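Local coordinates for protein disulfide oxidoreductase (Xylella fastidiosa, PDB 2REM) that probably catalyses thiol-disulfide exchange as a periplasmic DsbA-type oxidoreductase of the thioredoxin family, at residues A[29-34]-A[38-43]; A[46-51]-A[60-65]; A[156-159]-A[165-168]. All blocks are in the same frame, centred on the assembly; numbering follows the deposited sequence.

Contact 1: A[29-34]-A[38-43]; sequences VVEIFG and PHCAHF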
ATOM      1  N   VAL A  29      -7.488   6.586   3.000  1.00 12.61           N
ATOM      2  CA  VAL A  29      -6.213   6.956   2.440  1.00 12.36           C
ATOM      3  C   VAL A  29      -5.488   5.664   2.157  1.00 11.71           C
ATOM      4  O   VAL A  29      -5.112   4.946   3.073  1.00 11.79           O
ATOM      5  CB  VAL A  29      -5.397   7.830   3.408  1.00 12.36           C
ATOM      6  CG1 VAL A  29      -4.070   8.209   2.768  1.00 12.43           C
ATOM      7  CG2 VAL A  29      -6.206   9.116   3.738  1.00 12.01           C
ATOM      8  N   VAL A  30      -5.306   5.390   0.877  1.00 12.23           N
ATOM      9  CA  VAL A  30      -4.552   4.235   0.438  1.00 11.98           C
ATOM     10  C   VAL A  30      -3.159   4.657   0.018  1.00 12.26           C
ATOM     11  O   VAL A  30      -2.974   5.692  -0.635  1.00 12.01           O
ATOM     12  CB  VAL A  30      -5.285   3.479  -0.721  1.00 11.53           C
ATOM     13  CG1 VAL A  30      -4.318   2.491  -1.452  1.00 10.24           C
ATOM     14  CG2 VAL A  30      -6.505   2.765  -0.185  1.00 12.17           C
ATOM     15  N   GLU A  31      -2.168   3.870   0.439  1.00 12.97           N
ATOM     16  CA  GLU A  31      -0.848   3.899  -0.200  1.00 12.14           C
ATOM     17  C   GLU A  31      -0.692   2.650  -1.044  1.00 11.40           C
ATOM     18  O   GLU A  31      -0.705   1.531  -0.509  1.00 11.10           O
ATOM     19  CB  GLU A  31       0.291   3.892   0.813  1.00 12.18           C
ATOM     20  CG  GLU A  31       1.663   4.098   0.121  1.00 11.21           C
ATOM     21  CD  GLU A  31       2.842   3.451   0.851  1.00 13.08           C
ATOM     22  OE1 GLU A  31       2.634   2.538   1.673  1.00 13.04           O
ATOM     23  OE2 GLU A  31       3.992   3.857   0.583  1.00 13.26           O
ATOM     24  N   ILE A  32      -0.549   2.849  -2.345  1.00 11.77           N
ATOM     25  CA  ILE A  32      -0.147   1.793  -3.264  1.00 11.70           C
ATOM     26  C   ILE A  32       1.365   1.758  -3.158  1.00 11.31           C
ATOM     27  O   ILE A  32       2.045   2.775  -3.362  1.00 11.65           O
ATOM     28  CB  ILE A  32      -0.606   2.053  -4.713  1.00 12.06           C
ATOM     29  CG1 ILE A  32      -2.131   2.258  -4.759  1.00 12.75           C
ATOM     30  CG2 ILE A  32      -0.105   0.928  -5.665  1.00 10.65           C
ATOM     31  CD1 ILE A  32      -2.681   2.594  -6.148  1.00 12.56           C
ATOM     32  N   PHE A  33       1.886   0.603  -2.741  1.00 11.42           N
ATOM     33  CA  PHE A  33       3.311   0.460  -2.501  1.00 11.06           C
ATOM     34  C   PHE A  33       3.749  -0.880  -3.104  1.00 10.75           C
ATOM     35  O   PHE A  33       2.923  -1.768  -3.373  1.00 11.34           O
ATOM     36  CB  PHE A  33       3.587   0.413  -0.983  1.00 10.63           C
ATOM     37  CG  PHE A  33       3.283  -0.941  -0.386  1.00 10.80           C
ATOM     38  CD1 PHE A  33       4.301  -1.883  -0.192  1.00 12.94           C
ATOM     39  CD2 PHE A  33       1.980  -1.296  -0.091  1.00 10.80           C
ATOM     40  CE1 PHE A  33       4.006  -3.139   0.279  1.00 10.66           C
ATOM     41  CE2 PHE A  33       1.690  -2.550   0.400  1.00 10.80           C
ATOM     42  CZ  PHE A  33       2.695  -3.464   0.582  1.00 11.12           C
ATOM     43  N   GLY A  34       5.039  -1.017  -3.310  1.00 10.46           N
ATOM     44  CA  GLY A  34       5.636  -2.327  -3.537  1.00 10.74           C
ATOM     45  C   GLY A  34       6.832  -2.486  -2.609  1.00 10.57           C
ATOM     46  O   GLY A  34       7.602  -1.544  -2.398  1.00 12.05           O
ATOM     47  N   PRO A  38      12.313   0.986  -3.803  1.00 16.83           N
ATOM     48  CA  PRO A  38      13.125   1.637  -2.760  1.00 17.67           C
ATOM     49  C   PRO A  38      12.492   2.941  -2.257  1.00 17.84           C
ATOM     50  O   PRO A  38      12.711   3.300  -1.112  1.00 17.65           O
ATOM     51  CB  PRO A  38      14.463   1.882  -3.447  1.00 19.63           C
ATOM     52  CG  PRO A  38      14.167   1.849  -4.900  1.00 20.22           C
ATOM     53  CD  PRO A  38      12.996   0.954  -5.104  1.00 17.84           C
ATOM     54  N   HIS A  39      11.696   3.618  -3.087  1.00 17.19           N
ATOM     55  CA  HIS A  39      10.969   4.809  -2.616  1.00 17.30           C
ATOM     56  C   HIS A  39       9.980   4.442  -1.516  1.00 15.66           C
ATOM     57  O   HIS A  39       9.906   5.114  -0.483  1.00 15.45           O
ATOM     58  CB  HIS A  39      10.275   5.546  -3.761  1.00 17.38           C
ATOM     59  CG  HIS A  39      11.200   5.912  -4.874  1.00 22.11           C
ATOM     60  ND1 HIS A  39      11.138   5.321  -6.119  1.00 26.56           N
ATOM     61  CD2 HIS A  39      12.243   6.772  -4.918  1.00 25.63           C
ATOM     62  CE1 HIS A  39      12.095   5.811  -6.886  1.00 26.32           C
ATOM     63  NE2 HIS A  39      12.778   6.695  -6.183  1.00 29.82           N
ATOM     64  N   CYS A  40       9.247   3.354  -1.732  1.00 14.65           N
ATOM     65  CA  CYS A  40       8.324   2.851  -0.729  1.00 13.89           C
ATOM     66  C   CYS A  40       9.041   2.518   0.572  1.00 13.81           C
ATOM     67  O   CYS A  40       8.550   2.838   1.648  1.00 14.36           O
ATOM     68  CB  CYS A  40       7.609   1.627  -1.258  1.00 12.44           C
ATOM     69  SG  CYS A  40       6.440   2.087  -2.541  1.00 15.19           S
ATOM     70  N   ALA A  41      10.190   1.860   0.467  1.00 13.29           N
ATOM     71  CA  ALA A  41      10.988   1.521   1.639  1.00 14.88           C
ATOM     72  C   ALA A  41      11.351   2.771   2.416  1.00 15.51           C
ATOM     73  O   ALA A  41      11.274   2.790   3.645  1.00 15.83           O
ATOM     74  CB  ALA A  41      12.255   0.771   1.227  1.00 14.88           C
ATOM     75  N   HIS A  42      11.723   3.816   1.683  1.00 15.79           N
ATOM     76  CA  HIS A  42      12.219   5.048   2.290  1.00 17.95           C
ATOM     77  C   HIS A  42      11.080   5.845   2.904  1.00 17.00           C
ATOM     78  O   HIS A  42      11.258   6.530   3.902  1.00 18.73           O
ATOM     79  CB  HIS A  42      12.956   5.894   1.256  1.00 18.60           C
ATOM     80  CG  HIS A  42      14.238   5.285   0.769  1.00 23.22           C
ATOM     81  ND1 HIS A  42      14.870   5.704  -0.382  1.00 25.56           N
ATOM     82  CD2 HIS A  42      15.004   4.286   1.275  1.00 26.37           C
ATOM     83  CE1 HIS A  42      15.976   5.001  -0.557  1.00 28.56           C
ATOM     84  NE2 HIS A  42      16.075   4.128   0.431  1.00 29.43           N
ATOM     85  N   PHE A  43       9.909   5.735   2.301  1.00 15.37           N
ATOM     86  CA  PHE A  43       8.761   6.499   2.703  1.00 15.60           C
ATOM     87  C   PHE A  43       8.089   5.897   3.915  1.00 15.68           C
ATOM     88  O   PHE A  43       7.411   6.600   4.656  1.00 15.25           O
ATOM     89  CB  PHE A  43       7.773   6.498   1.544  1.00 14.59           C
ATOM     90  CG  PHE A  43       6.571   7.378   1.730  1.00 15.43           C
ATOM     91  CD1 PHE A  43       6.653   8.613   2.373  1.00 17.40           C
ATOM     92  CD2 PHE A  43       5.358   6.992   1.181  1.00 14.32           C
ATOM     93  CE1 PHE A  43       5.511   9.444   2.486  1.00 17.59           C
ATOM     94  CE2 PHE A  43       4.235   7.801   1.289  1.00 15.93           C
ATOM     95  CZ  PHE A  43       4.326   9.025   1.946  1.00 17.22           C
TER
HETATM   96  O   HOH W   1       5.961   2.513   1.568  1.00 18.05           O

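Contact 2: A[46-51]-A[60-65]; sequences KLQAWG and FTLVPA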
ATOM      1  N   LYS A  46       8.022   7.532   7.495  1.00 21.31           N
ATOM      2  CA  LYS A  46       7.318   8.826   7.482  1.00 22.12           C
ATOM      3  C   LYS A  46       5.813   8.577   7.330  1.00 20.67           C
ATOM      4  O   LYS A  46       4.999   9.224   7.997  1.00 20.17           O
ATOM      5  CB  LYS A  46       7.825   9.783   6.375  1.00 22.21           C
ATOM      6  CG  LYS A  46       8.978  10.695   6.774  1.00 26.89           C
ATOM      7  CD  LYS A  46       9.384  11.681   5.651  1.00 26.18           C
ATOM      8  CE  LYS A  46      10.589  12.547   6.038  1.00 31.98           C
ATOM      9  NZ  LYS A  46      11.902  11.830   5.906  1.00 36.02           N
ATOM     10  N   LEU A  47       5.464   7.621   6.468  1.00 18.73           N
ATOM     11  CA  LEU A  47       4.073   7.318   6.193  1.00 17.66           C
ATOM     12  C   LEU A  47       3.398   6.684   7.409  1.00 18.30           C
ATOM     13  O   LEU A  47       2.264   7.017   7.744  1.00 18.27           O
ATOM     14  CB  LEU A  47       3.964   6.382   4.992  1.00 16.04           C
ATOM     15  CG  LEU A  47       2.536   5.954   4.609  1.00 16.07           C
ATOM     16  CD1 LEU A  47       1.617   7.127   4.260  1.00 16.05           C
ATOM     17  CD2 LEU A  47       2.626   5.021   3.459  1.00 15.27           C
ATOM     18  N   GLN A  48       4.098   5.773   8.072  1.00 19.22           N
ATOM     19  CA  GLN A  48       3.504   5.120   9.228  1.00 20.51           C
ATOM     20  C   GLN A  48       3.290   6.116  10.339  1.00 21.10           C
ATOM     21  O   GLN A  48       2.254   6.091  11.002  1.00 21.31           O
ATOM     22  CB  GLN A  48       4.307   3.894   9.684  1.00 21.41           C
ATOM     23  CG  GLN A  48       4.370   2.749   8.630  1.00 21.23           C
ATOM     24  CD  GLN A  48       3.035   2.032   8.311  1.00 24.72           C
ATOM     25  OE1 GLN A  48       2.876   1.493   7.216  1.00 27.28           O
ATOM     26  NE2 GLN A  48       2.102   2.007   9.258  1.00 24.07           N
ATOM     27  N   ALA A  49       4.244   7.030  10.521  1.00 21.90           N
ATOM     28  CA  ALA A  49       4.104   8.053  11.540  1.00 23.68           C
ATOM     29  C   ALA A  49       2.884   8.923  11.247  1.00 23.31           C
ATOM     30  O   ALA A  49       2.092   9.240  12.153  1.00 24.35           O
ATOM     31  CB  ALA A  49       5.369   8.908  11.626  1.00 24.61           C
ATOM     32  N   TRP A  50       2.762   9.318   9.985  1.00 20.99           N
ATOM     33  CA  TRP A  50       1.622  10.087   9.510  1.00 20.98           C
ATOM     34  C   TRP A  50       0.320   9.320   9.791  1.00 20.26           C
ATOM     35  O   TRP A  50      -0.625   9.869  10.326  1.00 20.41           O
ATOM     36  CB  TRP A  50       1.782  10.381   8.012  1.00 19.56           C
ATOM     37  CG  TRP A  50       0.601  11.082   7.413  1.00 19.82           C
ATOM     38  CD1 TRP A  50       0.432  12.426   7.255  1.00 21.44           C
ATOM     39  CD2 TRP A  50      -0.574  10.466   6.903  1.00 18.90           C
ATOM     40  NE1 TRP A  50      -0.780  12.681   6.657  1.00 20.82           N
ATOM     41  CE2 TRP A  50      -1.417  11.493   6.434  1.00 19.16           C
ATOM     42  CE3 TRP A  50      -0.999   9.133   6.789  1.00 18.23           C
ATOM     43  CZ2 TRP A  50      -2.672  11.230   5.881  1.00 16.88           C
ATOM     44  CZ3 TRP A  50      -2.233   8.875   6.236  1.00 18.45           C
ATOM     45  CH2 TRP A  50      -3.058   9.927   5.797  1.00 17.54           C
ATOM     46  N   GLY A  51       0.305   8.035   9.469  1.00 19.82           N
ATOM     47  CA  GLY A  51      -0.864   7.188   9.718  1.00 21.10           C
ATOM     48  C   GLY A  51      -1.298   7.222  11.177  1.00 22.85           C
ATOM     49  O   GLY A  51      -2.490   7.335  11.482  1.00 23.80           O
ATOM     50  N   PHE A  60      -6.521   4.269   6.999  1.00 16.72           N
ATOM     51  CA  PHE A  60      -5.284   4.200   6.236  1.00 17.32           C
ATOM     52  C   PHE A  60      -5.013   2.755   5.844  1.00 16.75           C
ATOM     53  O   PHE A  60      -4.945   1.868   6.699  1.00 17.13           O
ATOM     54  CB  PHE A  60      -4.136   4.800   7.051  1.00 18.76           C
ATOM     55  CG  PHE A  60      -2.786   4.538   6.466  1.00 19.49           C
ATOM     56  CD1 PHE A  60      -2.496   4.895   5.169  1.00 20.15           C
ATOM     57  CD2 PHE A  60      -1.799   3.927   7.238  1.00 23.43           C
ATOM     58  CE1 PHE A  60      -1.249   4.626   4.619  1.00 20.63           C
ATOM     59  CE2 PHE A  60      -0.533   3.666   6.699  1.00 23.64           C
ATOM     60  CZ  PHE A  60      -0.271   4.014   5.390  1.00 21.01           C
ATOM     61  N   THR A  61      -4.874   2.524   4.551  1.00 15.47           N
ATOM     62  CA  THR A  61      -4.838   1.171   4.029  1.00 15.72           C
ATOM     63  C   THR A  61      -3.672   1.040   3.085  1.00 15.32           C
ATOM     64  O   THR A  61      -3.448   1.905   2.245  1.00 15.79           O
ATOM     65  CB  THR A  61      -6.149   0.841   3.308  1.00 15.61           C
ATOM     66  OG1 THR A  61      -7.210   0.950   4.251  1.00 15.72           O
ATOM     67  CG2 THR A  61      -6.120  -0.574   2.710  1.00 16.92           C
ATOM     68  N   LEU A  62      -2.912  -0.034   3.242  1.00 14.66           N
ATOM     69  CA  LEU A  62      -1.881  -0.379   2.272  1.00 14.38           C
ATOM     70  C   LEU A  62      -2.467  -1.238   1.197  1.00 13.28           C
ATOM     71  O   LEU A  62      -3.209  -2.199   1.485  1.00 13.79           O
ATOM     72  CB  LEU A  62      -0.727  -1.141   2.952  1.00 14.31           C
ATOM     73  CG  LEU A  62      -0.004  -0.391   4.058  1.00 16.16           C
ATOM     74  CD1 LEU A  62       1.118  -1.257   4.563  1.00 14.96           C
ATOM     75  CD2 LEU A  62       0.528   0.967   3.591  1.00 15.37           C
ATOM     76  N   VAL A  63      -2.132  -0.917  -0.048  1.00 11.50           N
ATOM     77  CA  VAL A  63      -2.530  -1.738  -1.173  1.00 11.27           C
ATOM     78  C   VAL A  63      -1.261  -2.019  -1.972  1.00 11.32           C
ATOM     79  O   VAL A  63      -0.600  -1.097  -2.486  1.00 10.93           O
ATOM     80  CB  VAL A  63      -3.634  -1.073  -2.065  1.00 10.64           C
ATOM     81  CG1 VAL A  63      -3.926  -1.907  -3.359  1.00 10.99           C
ATOM     82  CG2 VAL A  63      -4.917  -0.869  -1.265  1.00 10.26           C
ATOM     83  N   PRO A  64      -0.915  -3.308  -2.090  1.00 11.49           N
ATOM     84  CA  PRO A  64       0.309  -3.584  -2.802  1.00 11.25           C
ATOM     85  C   PRO A  64       0.100  -3.345  -4.295  1.00 11.25           C
ATOM     86  O   PRO A  64      -1.012  -3.560  -4.818  1.00 11.33           O
ATOM     87  CB  PRO A  64       0.577  -5.060  -2.477  1.00 11.36           C
ATOM     88  CG  PRO A  64      -0.746  -5.653  -2.220  1.00 11.84           C
ATOM     89  CD  PRO A  64      -1.615  -4.528  -1.640  1.00 11.29           C
ATOM     90  N   ALA A  65       1.146  -2.852  -4.948  1.00 11.14           N
ATOM     91  CA  ALA A  65       1.186  -2.644  -6.374  1.00 12.00           C
ATOM     92  C   ALA A  65       1.331  -3.970  -7.118  1.00 12.84           C
ATOM     93  O   ALA A  65       2.363  -4.682  -7.012  1.00 12.29           O
ATOM     94  CB  ALA A  65       2.338  -1.667  -6.753  1.00 12.30           C
TER

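Contact 3: A[156-159]-A[165-168]; sequences TPTI and YMVT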
ATOM      1  N   THR A 156       5.317   4.198  -7.508  1.00 17.86           N
ATOM      2  CA  THR A 156       4.988   4.061  -6.113  1.00 16.61           C
ATOM      3  C   THR A 156       6.069   4.817  -5.336  1.00 16.47           C
ATOM      4  O   THR A 156       7.158   5.031  -5.853  1.00 17.80           O
ATOM      5  CB  THR A 156       5.029   2.559  -5.703  1.00 16.02           C
ATOM      6  OG1 THR A 156       6.300   2.008  -6.083  1.00 16.95           O
ATOM      7  CG2 THR A 156       3.905   1.774  -6.373  1.00 16.40           C
ATOM      8  N   PRO A 157       5.768   5.247  -4.099  1.00 15.90           N
ATOM      9  CA  PRO A 157       4.449   5.132  -3.484  1.00 14.88           C
ATOM     10  C   PRO A 157       3.435   6.071  -4.121  1.00 13.79           C
ATOM     11  O   PRO A 157       3.784   7.156  -4.586  1.00 14.59           O
ATOM     12  CB  PRO A 157       4.702   5.593  -2.045  1.00 14.62           C
ATOM     13  CG  PRO A 157       5.866   6.529  -2.154  1.00 16.18           C
ATOM     14  CD  PRO A 157       6.745   5.854  -3.175  1.00 17.48           C
ATOM     15  N   THR A 158       2.186   5.660  -4.110  1.00 12.86           N
ATOM     16  CA  THR A 158       1.112   6.522  -4.578  1.00 12.86           C
ATOM     17  C   THR A 158       0.031   6.550  -3.521  1.00 12.28           C
ATOM     18  O   THR A 158      -0.474   5.505  -3.094  1.00 13.27           O
ATOM     19  CB  THR A 158       0.543   6.022  -5.911  1.00 13.08           C
ATOM     20  OG1 THR A 158       1.526   6.220  -6.926  1.00 14.74           O
ATOM     21  CG2 THR A 158      -0.712   6.797  -6.304  1.00 12.96           C
ATOM     22  N   ILE A 159      -0.308   7.756  -3.104  1.00 11.83           N
ATOM     23  CA  ILE A 159      -1.376   7.973  -2.147  1.00 11.03           C
ATOM     24  C   ILE A 159      -2.674   8.300  -2.892  1.00 11.24           C
ATOM     25  O   ILE A 159      -2.677   9.129  -3.828  1.00 10.36           O
ATOM     26  CB  ILE A 159      -1.039   9.111  -1.165  1.00 11.91           C
ATOM     27  CG1 ILE A 159       0.256   8.791  -0.388  1.00 12.19           C
ATOM     28  CG2 ILE A 159      -2.258   9.376  -0.245  1.00 10.02           C
ATOM     29  CD1 ILE A 159       0.170   7.521   0.478  1.00 13.58           C
ATOM     30  N   TYR A 165      -8.864  10.861  -5.370  1.00 13.84           N
ATOM     31  CA  TYR A 165      -7.782  11.811  -5.577  1.00 14.01           C
ATOM     32  C   TYR A 165      -6.465  11.125  -5.407  1.00 13.43           C
ATOM     33  O   TYR A 165      -6.181  10.575  -4.347  1.00 14.47           O
ATOM     34  CB  TYR A 165      -7.895  12.996  -4.631  1.00 14.33           C
ATOM     35  CG  TYR A 165      -9.226  13.667  -4.746  1.00 15.53           C
ATOM     36  CD1 TYR A 165     -10.187  13.514  -3.752  1.00 17.37           C
ATOM     37  CD2 TYR A 165      -9.537  14.419  -5.866  1.00 16.42           C
ATOM     38  CE1 TYR A 165     -11.427  14.115  -3.871  1.00 18.82           C
ATOM     39  CE2 TYR A 165     -10.771  15.023  -5.998  1.00 18.56           C
ATOM     40  CZ  TYR A 165     -11.701  14.866  -4.987  1.00 18.59           C
ATOM     41  OH  TYR A 165     -12.916  15.457  -5.104  1.00 22.00           O
ATOM     42  N   MET A 166      -5.660  11.172  -6.455  1.00 13.05           N
ATOM     43  CA  MET A 166      -4.376  10.524  -6.430  1.00 13.23           C
ATOM     44  C   MET A 166      -3.326  11.609  -6.328  1.00 12.78           C
ATOM     45  O   MET A 166      -3.214  12.482  -7.206  1.00 13.12           O
ATOM     46  CB  MET A 166      -4.191   9.664  -7.682  1.00 12.28           C
ATOM     47  CG  MET A 166      -2.813   9.034  -7.786  1.00 13.77           C
ATOM     48  SD  MET A 166      -2.714   7.887  -9.191  1.00 16.58           S
ATOM     49  CE  MET A 166      -3.148   8.868 -10.623  1.00 17.70           C
ATOM     50  N   VAL A 167      -2.569  11.542  -5.246  1.00 12.53           N
ATOM     51  CA  VAL A 167      -1.542  12.545  -4.967  1.00 12.73           C
ATOM     52  C   VAL A 167      -0.419  12.400  -5.990  1.00 13.53           C
ATOM     53  O   VAL A 167      -0.032  11.284  -6.354  1.00 13.26           O
ATOM     54  CB  VAL A 167      -1.003  12.399  -3.531  1.00 11.77           C
ATOM     55  CG1 VAL A 167       0.093  13.417  -3.245  1.00 12.55           C
ATOM     56  CG2 VAL A 167      -2.149  12.586  -2.518  1.00 12.25           C
ATOM     57  N   THR A 168       0.100  13.535  -6.452  1.00 14.35           N
ATOM     58  CA  THR A 168       1.241  13.545  -7.346  1.00 15.43           C
ATOM     59  C   THR A 168       2.227  14.532  -6.736  1.00 16.98           C
ATOM     60  O   THR A 168       2.410  15.657  -7.223  1.00 17.09           O
ATOM     61  CB  THR A 168       0.818  13.948  -8.765  1.00 16.96           C
ATOM     62  OG1 THR A 168       0.263  15.262  -8.728  1.00 16.06           O
ATOM     63  CG2 THR A 168      -0.240  12.981  -9.311  1.00 14.53           C
TER
HETATM   64  O   HOH W   2       0.985   9.788  -4.562  1.00 14.38           O

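Contact 1: A[29-34]-A[38-43]
F33, G34 and C40 meet where strand 27-33 of the thioredoxin fold leads through a short loop to helix 38-52, which starts at the CxxC pair of C37 and C40. These are the predicted redox-active cysteines, not joined by a disulfide in this structure. The polar grip on the sulfur comes from the backbone: G34 N donates to C40 SG at 3.5 Å, with an N-H...S angle of 156°. SG also lies against the end of the strand, 3.7 Å from F33 CB. The C40 torsion puts it there, with SG anti to the carbonyl carbon and beside the backbone N (chi1 -71°). The F33 ring swings off elsewhere, to meet Y78 and H91 edge-to-face. A second polar link passes through one water, which donates both to E31 OE2 and to C40 O at 2.6 Å each, joining a buried carboxylate to the first turn of the helix. The same carboxylate also meets the edge of F43, whose side chain runs past E31 in the opposite sense. P157 lies against E31 and F43 as well, and F172 stacks on the F43 ring. Carboxylate and ring planes stand 70° apart, and E31 OE2 sits near the plane of the ring, 3.5 Å from F43 CD2.

Contact 2: A[46-51]-A[60-65]
L47 packs its branched end obliquely against the CZ end of the F60 ring, with CG 3.5 Å and CD2 3.6 Å from F60 CZ. CD1 reaches round to F60 CE1 at 3.8 Å, so the whole isobutyl fork grips one corner of the ring. W50 comes from another direction and turns the edge of its six-membered ring toward the F60 face. This is a T-shaped pair with centroids 5.9 Å apart and planes at 78°; its closest atoms are W50 CZ3 and F60 CD1, 4.1 Å apart. The far side of the indole is tied down by W50 NE1, hydrogen-bonded to D180 OD1 of helix 172-190, which helps to set how the edge is presented. With CG of F60 opposite the backbone N (chi1 169°), the ring projects from the strand toward the helix. G51 has no side chain to intervene, and its CA comes to 4.2 Å from F60 CD2. Q48, bent at its second torsion, crosses the F60 ring at about a right angle near its edge, and also borders L62. The packing is thus mostly apolar and seats helix 38-52 on strand 58-64, the second half of the beta-alpha-beta crossover from strand 27-33 in the thioredoxin fold.

Contact 3: A[156-159]-A[165-168]
I159 and V167 form the heart of the contact, joined by a direct bond from V167 N to I159 O at 2.8 Å, nearly straight at 162°. The same carbonyl also receives a CA-H...O contact from M166 CA at 3.4 Å. In place of a direct return bond, a water bridges the pair: I159 N donates to it at 2.8 Å and it donates to V167 O, so this antiparallel pair closes on one side directly and on the other through solvent. The two side chains lie side by side, I159 CB 3.9 Å from V167 CG2, and both touch T179 of helix 172-190. On the other face of the strands T158 CG2 presses on M166 CG at 3.4 Å, tighter than ordinary carbon contact, with M166 SD close behind. The T158 methyl faces M166 because CG2 lies opposite the backbone N while OG1 (chi1 -69°) bonds to G155 O. Further out, backbone bonds tie T158 to I32 and M166 to V12, continuing the sheet on both sides. The hairpin follows P157, whose preceding peptide bond is cis: the cis-proline loop and antiparallel hairpin of the thioredoxin fold.

How the contacts relate
All three contacts lie on one mixed sheet, contacts 1 and 3 next to the cysteine pair. Contacts 1 and 2 share helix 38-52 and seat its two ends on neighbouring parallel strands, V29 O meeting T61 N at 2.8 Å; contact 3 adds the antiparallel hairpin across the other edge of strand 27-33. Contacts 1 and 3 are buried, contact 2 only partly. Their chemistry differs accordingly: contact 1 combines a cysteine sulfur, a carboxylate and a water, contact 2 is aromatic and aliphatic, and contact 3 couples hairpin backbone bonding, part of it through water, with aliphatic packing. E31 also meets L47 of contact 2, while T156 of contact 3 packs against the sulfur of C40.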